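PDB 6L6J: Oxidored_FMN domain-containing protein from [Pseudomonas] geniculata N1, which probably oxidises the amine 6-hydroxypseudooxynicotine in nicotine breakdown, with FMN and a [4Fe-4S] cluster as its redox cofactors. Local coordinates for residues I524-A535 against T549-W560. Numbering follows the deposited sequence.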
ATOM      1  N   ILE A 524       9.437 -10.712 -27.408  1.00 37.00           N
ATOM      2  CA  ILE A 524       8.071 -10.216 -27.079  1.00 37.33           C
ATOM      3  C   ILE A 524       7.638 -10.823 -25.744  1.00 34.70           C
ATOM      4  O   ILE A 524       7.645 -12.080 -25.612  1.00 35.03           O
ATOM      5  CB  ILE A 524       7.063 -10.536 -28.195  1.00 36.95           C
ATOM      6  CG1 ILE A 524       7.207  -9.543 -29.354  1.00 38.66           C
ATOM      7  CG2 ILE A 524       5.653 -10.556 -27.633  1.00 36.40           C
ATOM      8  CD1 ILE A 524       6.421  -9.912 -30.587  1.00 38.20           C
ATOM      9  N   VAL A 525       7.293  -9.959 -24.792  1.00 32.74           N
ATOM     10  CA  VAL A 525       6.659 -10.368 -23.501  1.00 32.41           C
ATOM     11  C   VAL A 525       5.195 -10.010 -23.634  1.00 29.48           C
ATOM     12  O   VAL A 525       4.917  -8.833 -23.882  1.00 30.62           O
ATOM     13  CB  VAL A 525       7.300  -9.701 -22.270  1.00 31.35           C
ATOM     14  CG1 VAL A 525       6.768 -10.277 -20.978  1.00 30.58           C
ATOM     15  CG2 VAL A 525       8.811  -9.823 -22.302  1.00 31.75           C
ATOM     16  N   TYR A 526       4.329 -11.020 -23.576  1.00 30.53           N
ATOM     17  CA  TYR A 526       2.859 -10.889 -23.750  1.00 28.17           C
ATOM     18  C   TYR A 526       2.230 -10.953 -22.364  1.00 28.97           C
ATOM     19  O   TYR A 526       2.425 -11.973 -21.659  1.00 29.23           O
ATOM     20  CB  TYR A 526       2.348 -11.967 -24.700  1.00 28.45           C
ATOM     21  CG  TYR A 526       0.904 -11.840 -25.118  1.00 28.68           C
ATOM     22  CD1 TYR A 526       0.384 -10.646 -25.596  1.00 27.53           C
ATOM     23  CD2 TYR A 526       0.072 -12.948 -25.102  1.00 27.77           C
ATOM     24  CE1 TYR A 526      -0.934 -10.560 -26.012  1.00 28.04           C
ATOM     25  CE2 TYR A 526      -1.243 -12.879 -25.525  1.00 26.56           C
ATOM     26  CZ  TYR A 526      -1.749 -11.679 -25.971  1.00 27.56           C
ATOM     27  OH  TYR A 526      -3.053 -11.622 -26.366  1.00 31.95           O
ATOM     28  N   ASP A 527       1.584  -9.852 -21.972  1.00 29.15           N
ATOM     29  CA  ASP A 527       0.983  -9.657 -20.632  1.00 29.63           C
ATOM     30  C   ASP A 527      -0.537  -9.801 -20.740  1.00 29.24           C
ATOM     31  O   ASP A 527      -1.177  -8.879 -21.268  1.00 27.39           O
ATOM     32  CB  ASP A 527       1.393  -8.307 -20.046  1.00 30.60           C
ATOM     33  CG  ASP A 527       0.892  -8.109 -18.637  1.00 30.59           C
ATOM     34  OD1 ASP A 527       0.506  -9.136 -18.015  1.00 28.65           O
ATOM     35  OD2 ASP A 527       0.896  -6.935 -18.178  1.00 34.80           O
ATOM     36  N   GLU A 528      -1.054 -10.941 -20.272  1.00 29.92           N
ATOM     37  CA  GLU A 528      -2.492 -11.211 -20.004  1.00 31.50           C
ATOM     38  C   GLU A 528      -2.708 -11.418 -18.490  1.00 33.26           C
ATOM     39  O   GLU A 528      -3.778 -11.949 -18.114  1.00 36.33           O
ATOM     40  CB  GLU A 528      -2.927 -12.465 -20.766  1.00 31.73           C
ATOM     41  CG  GLU A 528      -3.252 -12.203 -22.220  1.00 33.77           C
ATOM     42  CD  GLU A 528      -4.722 -11.956 -22.486  1.00 35.30           C
ATOM     43  OE1 GLU A 528      -5.515 -12.888 -22.270  1.00 37.84           O
ATOM     44  OE2 GLU A 528      -5.066 -10.831 -22.886  1.00 35.07           O
ATOM     45  N   ASP A 529      -1.716 -11.079 -17.659  1.00 30.34           N
ATOM     46  CA  ASP A 529      -1.791 -11.171 -16.180  1.00 28.48           C
ATOM     47  C   ASP A 529      -2.160  -9.797 -15.623  1.00 28.73           C
ATOM     48  O   ASP A 529      -2.954  -9.768 -14.685  1.00 31.22           O
ATOM     49  CB  ASP A 529      -0.471 -11.641 -15.578  1.00 28.75           C
ATOM     50  CG  ASP A 529      -0.399 -11.445 -14.081  1.00 28.18           C
ATOM     51  OD1 ASP A 529      -0.918 -12.301 -13.358  1.00 26.45           O
ATOM     52  OD2 ASP A 529       0.144 -10.414 -13.668  1.00 30.89           O
ATOM     53  N   TYR A 530      -1.568  -8.725 -16.163  1.00 27.26           N
ATOM     54  CA  TYR A 530      -1.961  -7.302 -15.933  1.00 26.91           C
ATOM     55  C   TYR A 530      -1.336  -6.749 -14.639  1.00 27.81           C
ATOM     56  O   TYR A 530      -1.699  -5.608 -14.217  1.00 25.88           O
ATOM     57  CB  TYR A 530      -3.495  -7.149 -15.886  1.00 25.02           C
ATOM     58  CG  TYR A 530      -4.233  -7.333 -17.193  1.00 24.03           C
ATOM     59  CD1 TYR A 530      -3.587  -7.723 -18.357  1.00 23.65           C
ATOM     60  CD2 TYR A 530      -5.604  -7.145 -17.259  1.00 23.21           C
ATOM     61  CE1 TYR A 530      -4.266  -7.880 -19.555  1.00 23.57           C
ATOM     62  CE2 TYR A 530      -6.311  -7.334 -18.436  1.00 22.96           C
ATOM     63  CZ  TYR A 530      -5.641  -7.695 -19.590  1.00 24.44           C
ATOM     64  OH  TYR A 530      -6.357  -7.805 -20.737  1.00 21.26           O
ATOM     65  N   TYR A 531      -0.431  -7.490 -13.990  1.00 28.29           N
ATOM     66  CA  TYR A 531       0.269  -6.985 -12.769  1.00 27.77           C
ATOM     67  C   TYR A 531       1.779  -6.855 -13.041  1.00 28.79           C
ATOM     68  O   TYR A 531       2.140  -6.419 -14.130  1.00 45.66           O
ATOM     69  CB  TYR A 531      -0.220  -7.851 -11.605  1.00 26.22           C
ATOM     70  CG  TYR A 531       0.142  -7.364 -10.230  1.00 27.15           C
ATOM     71  CD1 TYR A 531       0.600  -6.079 -10.003  1.00 27.24           C
ATOM     72  CD2 TYR A 531       0.067  -8.210  -9.141  1.00 30.09           C
ATOM     73  CE1 TYR A 531       0.984  -5.656  -8.742  1.00 27.69           C
ATOM     74  CE2 TYR A 531       0.414  -7.789  -7.861  1.00 29.09           C
ATOM     75  CZ  TYR A 531       0.887  -6.508  -7.656  1.00 28.53           C
ATOM     76  OH  TYR A 531       1.240  -6.079  -6.398  1.00 27.20           O
ATOM     77  N   TYR A 532       2.656  -7.277 -12.139  1.00 27.64           N
ATOM     78  CA  TYR A 532       4.114  -6.972 -12.184  1.00 28.06           C
ATOM     79  C   TYR A 532       4.926  -8.032 -12.941  1.00 27.44           C
ATOM     80  O   TYR A 532       6.019  -7.704 -13.390  1.00 30.78           O
ATOM     81  CB  TYR A 532       4.648  -6.893 -10.752  1.00 27.49           C
ATOM     82  CG  TYR A 532       4.524  -8.188  -9.988  1.00 25.85           C
ATOM     83  CD1 TYR A 532       3.386  -8.476  -9.260  1.00 27.24           C
ATOM     84  CD2 TYR A 532       5.548  -9.117  -9.972  1.00 26.95           C
ATOM     85  CE1 TYR A 532       3.263  -9.639  -8.518  1.00 26.66           C
ATOM     86  CE2 TYR A 532       5.445 -10.287  -9.243  1.00 27.23           C
ATOM     87  CZ  TYR A 532       4.300 -10.554  -8.513  1.00 27.12           C
ATOM     88  OH  TYR A 532       4.205 -11.716  -7.795  1.00 25.91           O
ATOM     89  N   MET A 533       4.457  -9.278 -13.037  1.00 26.52           N
ATOM     90  CA  MET A 533       5.321 -10.403 -13.475  1.00 25.89           C
ATOM     91  C   MET A 533       5.855 -10.170 -14.892  1.00 25.41           C
ATOM     92  O   MET A 533       7.023 -10.497 -15.149  1.00 26.68           O
ATOM     93  CB  MET A 533       4.592 -11.739 -13.447  1.00 27.54           C
ATOM     94  CG  MET A 533       5.461 -12.912 -13.888  1.00 29.58           C
ATOM     95  SD  MET A 533       7.081 -13.010 -13.053  1.00 31.69           S
ATOM     96  CE  MET A 533       6.647 -13.954 -11.592  1.00 31.07           C
ATOM     97  N   ALA A 534       5.053  -9.624 -15.786  1.00 25.09           N
ATOM     98  CA  ALA A 534       5.473  -9.409 -17.186  1.00 26.92           C
ATOM     99  C   ALA A 534       6.402  -8.199 -17.260  1.00 27.76           C
ATOM    100  O   ALA A 534       7.371  -8.274 -18.045  1.00 27.97           O
ATOM    101  CB  ALA A 534       4.280  -9.269 -18.097  1.00 26.59           C
ATOM    102  N   ALA A 535       6.120  -7.125 -16.514  1.00 26.56           N
ATOM    103  CA  ALA A 535       6.954  -5.898 -16.535  1.00 27.25           C
ATOM    104  C   ALA A 535       8.312  -6.258 -15.934  1.00 27.70           C
ATOM    105  O   ALA A 535       9.355  -5.726 -16.396  1.00 31.75           O
ATOM    106  CB  ALA A 535       6.315  -4.746 -15.791  1.00 26.18           C
ATOM    107  N   THR A 549      10.056  -5.920 -26.511  1.00 24.65           N
ATOM    108  CA  THR A 549       8.740  -5.266 -26.717  1.00 27.52           C
ATOM    109  C   THR A 549       7.736  -5.822 -25.693  1.00 28.17           C
ATOM    110  O   THR A 549       7.478  -7.039 -25.695  1.00 28.13           O
ATOM    111  CB  THR A 549       8.234  -5.446 -28.157  1.00 27.63           C
ATOM    112  OG1 THR A 549       9.095  -4.755 -29.059  1.00 29.61           O
ATOM    113  CG2 THR A 549       6.843  -4.906 -28.388  1.00 27.35           C
ATOM    114  N   TYR A 550       7.154  -4.958 -24.868  1.00 28.86           N
ATOM    115  CA  TYR A 550       6.059  -5.330 -23.926  1.00 30.03           C
ATOM    116  C   TYR A 550       4.727  -5.155 -24.658  1.00 28.85           C
ATOM    117  O   TYR A 550       4.464  -4.023 -25.142  1.00 29.62           O
ATOM    118  CB  TYR A 550       6.102  -4.474 -22.651  1.00 29.69           C
ATOM    119  CG  TYR A 550       4.865  -4.591 -21.799  1.00 30.94           C
ATOM    120  CD1 TYR A 550       3.765  -3.767 -21.996  1.00 30.38           C
ATOM    121  CD2 TYR A 550       4.778  -5.559 -20.815  1.00 32.51           C
ATOM    122  CE1 TYR A 550       2.631  -3.883 -21.212  1.00 30.27           C
ATOM    123  CE2 TYR A 550       3.648  -5.686 -20.024  1.00 31.77           C
ATOM    124  CZ  TYR A 550       2.568  -4.854 -20.231  1.00 30.69           C
ATOM    125  OH  TYR A 550       1.452  -5.008 -19.465  1.00 33.21           O
ATOM    126  N   VAL A 551       3.925  -6.227 -24.725  1.00 28.26           N
ATOM    127  CA  VAL A 551       2.661  -6.301 -25.526  1.00 27.31           C
ATOM    128  C   VAL A 551       1.531  -6.704 -24.582  1.00 28.91           C
ATOM    129  O   VAL A 551       1.696  -7.782 -23.950  1.00 31.30           O
ATOM    130  CB  VAL A 551       2.786  -7.317 -26.677  1.00 27.57           C
ATOM    131  CG1 VAL A 551       1.501  -7.420 -27.496  1.00 28.24           C
ATOM    132  CG2 VAL A 551       3.968  -7.032 -27.590  1.00 25.72           C
ATOM    133  N   THR A 552       0.456  -5.901 -24.472  1.00 25.67           N
ATOM    134  CA  THR A 552      -0.752  -6.298 -23.703  1.00 26.32           C
ATOM    135  C   THR A 552      -2.048  -6.071 -24.502  1.00 25.45           C
ATOM    136  O   THR A 552      -2.077  -5.189 -25.388  1.00 22.48           O
ATOM    137  CB  THR A 552      -0.837  -5.588 -22.346  1.00 27.53           C
ATOM    138  OG1 THR A 552      -1.986  -6.173 -21.715  1.00 25.67           O
ATOM    139  CG2 THR A 552      -0.973  -4.077 -22.451  1.00 27.03           C
ATOM    140  N   THR A 553      -3.086  -6.834 -24.131  1.00 24.07           N
ATOM    141  CA  THR A 553      -4.483  -6.733 -24.637  1.00 24.54           C
ATOM    142  C   THR A 553      -5.215  -5.604 -23.921  1.00 24.06           C
ATOM    143  O   THR A 553      -6.207  -5.098 -24.466  1.00 24.43           O
ATOM    144  CB  THR A 553      -5.228  -8.062 -24.461  1.00 26.14           C
ATOM    145  OG1 THR A 553      -5.102  -8.461 -23.096  1.00 26.44           O
ATOM    146  CG2 THR A 553      -4.709  -9.155 -25.379  1.00 27.29           C
ATOM    147  N   ALA A 554      -4.713  -5.223 -22.750  1.00 25.77           N
ATOM    148  CA  ALA A 554      -5.185  -4.076 -21.940  1.00 26.35           C
ATOM    149  C   ALA A 554      -4.824  -2.746 -22.617  1.00 24.91           C
ATOM    150  O   ALA A 554      -3.895  -2.698 -23.458  1.00 26.24           O
ATOM    151  CB  ALA A 554      -4.611  -4.176 -20.543  1.00 26.60           C
ATOM    152  N   SER A 555      -5.556  -1.696 -22.278  1.00 24.58           N
ATOM    153  CA  SER A 555      -5.384  -0.343 -22.863  1.00 26.57           C
ATOM    154  C   SER A 555      -4.173   0.366 -22.250  1.00 26.45           C
ATOM    155  O   SER A 555      -3.661   1.302 -22.892  1.00 28.40           O
ATOM    156  CB  SER A 555      -6.621   0.472 -22.688  1.00 26.66           C
ATOM    157  OG  SER A 555      -7.691  -0.142 -23.373  1.00 30.05           O
ATOM    158  N   ASP A 556      -3.765  -0.052 -21.053  1.00 24.99           N
ATOM    159  CA  ASP A 556      -2.639   0.532 -20.294  1.00 25.11           C
ATOM    160  C   ASP A 556      -1.673  -0.587 -19.939  1.00 25.39           C
ATOM    161  O   ASP A 556      -2.113  -1.719 -19.722  1.00 23.28           O
ATOM    162  CB  ASP A 556      -3.156   1.267 -19.061  1.00 26.52           C
ATOM    163  CG  ASP A 556      -3.999   2.475 -19.407  1.00 25.60           C
ATOM    164  OD1 ASP A 556      -3.444   3.438 -19.941  1.00 25.93           O
ATOM    165  OD2 ASP A 556      -5.181   2.437 -19.141  1.00 26.41           O
ATOM    166  N   PRO A 557      -0.338  -0.313 -19.897  1.00 25.56           N
ATOM    167  CA  PRO A 557       0.630  -1.301 -19.430  1.00 24.05           C
ATOM    168  C   PRO A 557       0.319  -1.630 -17.963  1.00 23.99           C
ATOM    169  O   PRO A 557       0.031  -0.722 -17.213  1.00 23.07           O
ATOM    170  CB  PRO A 557       2.004  -0.640 -19.636  1.00 23.76           C
ATOM    171  CG  PRO A 557       1.717   0.839 -19.740  1.00 24.03           C
ATOM    172  CD  PRO A 557       0.314   0.942 -20.307  1.00 25.15           C
ATOM    173  N   SER A 558       0.365  -2.922 -17.627  1.00 25.28           N
ATOM    174  CA  SER A 558       0.272  -3.496 -16.258  1.00 25.69           C
ATOM    175  C   SER A 558      -0.877  -2.858 -15.493  1.00 25.12           C
ATOM    176  O   SER A 558      -0.662  -2.249 -14.443  1.00 24.84           O
ATOM    177  CB  SER A 558       1.578  -3.332 -15.528  1.00 27.89           C
ATOM    178  OG  SER A 558       2.594  -4.104 -16.164  1.00 28.76           O
ATOM    179  N   PRO A 559      -2.121  -2.999 -16.003  1.00 25.96           N
ATOM    180  CA  PRO A 559      -3.278  -2.215 -15.543  1.00 24.61           C
ATOM    181  C   PRO A 559      -3.380  -2.068 -14.021  1.00 24.44           C
ATOM    182  O   PRO A 559      -3.680  -0.966 -13.540  1.00 24.14           O
ATOM    183  CB  PRO A 559      -4.460  -3.014 -16.081  1.00 22.43           C
ATOM    184  CG  PRO A 559      -3.935  -3.551 -17.367  1.00 24.90           C
ATOM    185  CD  PRO A 559      -2.491  -3.923 -17.087  1.00 26.00           C
ATOM    186  N   TRP A 560      -3.107  -3.161 -13.304  1.00 23.04           N
ATOM    187  CA  TRP A 560      -3.294  -3.223 -11.834  1.00 23.79           C
ATOM    188  C   TRP A 560      -2.422  -2.158 -11.141  1.00 23.55           C
ATOM    189  O   TRP A 560      -2.759  -1.772  -9.983  1.00 19.80           O
ATOM    190  CB  TRP A 560      -2.982  -4.625 -11.301  1.00 24.31           C
ATOM    191  CG  TRP A 560      -3.274  -4.731  -9.836  1.00 23.22           C
ATOM    192  CD1 TRP A 560      -2.392  -4.914  -8.813  1.00 23.20           C
ATOM    193  CD2 TRP A 560      -4.558  -4.559  -9.229  1.00 23.13           C
ATOM    194  NE1 TRP A 560      -3.044  -4.904  -7.613  1.00 22.74           N
ATOM    195  CE2 TRP A 560      -4.376  -4.678  -7.839  1.00 22.84           C
ATOM    196  CE3 TRP A 560      -5.844  -4.342  -9.731  1.00 23.60           C
ATOM    197  CZ2 TRP A 560      -5.444  -4.609  -6.951  1.00 22.92           C
ATOM    198  CZ3 TRP A 560      -6.892  -4.238  -8.849  1.00 23.79           C
ATOM    199  CH2 TRP A 560      -6.689  -4.365  -7.475  1.00 23.63           C
TER
HETATM  200  O   HOH W   1      -1.330  -5.379  -5.266  1.00 34.59           O
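Tyr530 rests on the loop after strand 549-552: Ala554 CB and Pro559 CG lie over one face of its ring, 4.0 and 4.2 Å from the centroid, both as CH-pi contacts. Thr553 OG1 stands at the ring edge, 2.8 Å from Tyr530 OH. With CG anti to its own carbonyl carbon (chi1 -70°), the ring stays clear of Tyr530 O, which accepts from Trp560 N at 3.0 Å. Putting an alanine at Tyr530 would probably leave Ala554 and Pro559 facing a gap and Thr553 OG1 without its phenol neighbour.

Next to it, Trp560 directs the CD1 edge of its indole at the face of Tyr531, a T-shaped pair with centroids 4.6 Å apart and planes at 80°; Tyr532 CD1 covers the opposite face. One water joins Tyr531 OH to Trp560 NE1, 2.9 Å from each. The Tyr531 side chain is about 5 Å from that of the cluster ligand Cys347.

Asp527 accepts from Tyr550 OH through OD2, while OD1 takes Asp529 N, an Asx turn, and Tyr530 N, an Asx motif. Tyr550 OH in turn accepts from Ser558 N at 3.0 Å.

Upstream, parallel pairing of strands 524-527 and 549-552 builds the beta-alpha-beta unit containing helix 533-542. Chemically, the Asp527 carboxylate therefore ties down its own loop directly and that of Ser558 only through the Tyr550 hydroxyl, and aromatic packing extends that junction toward the iron-sulfur site.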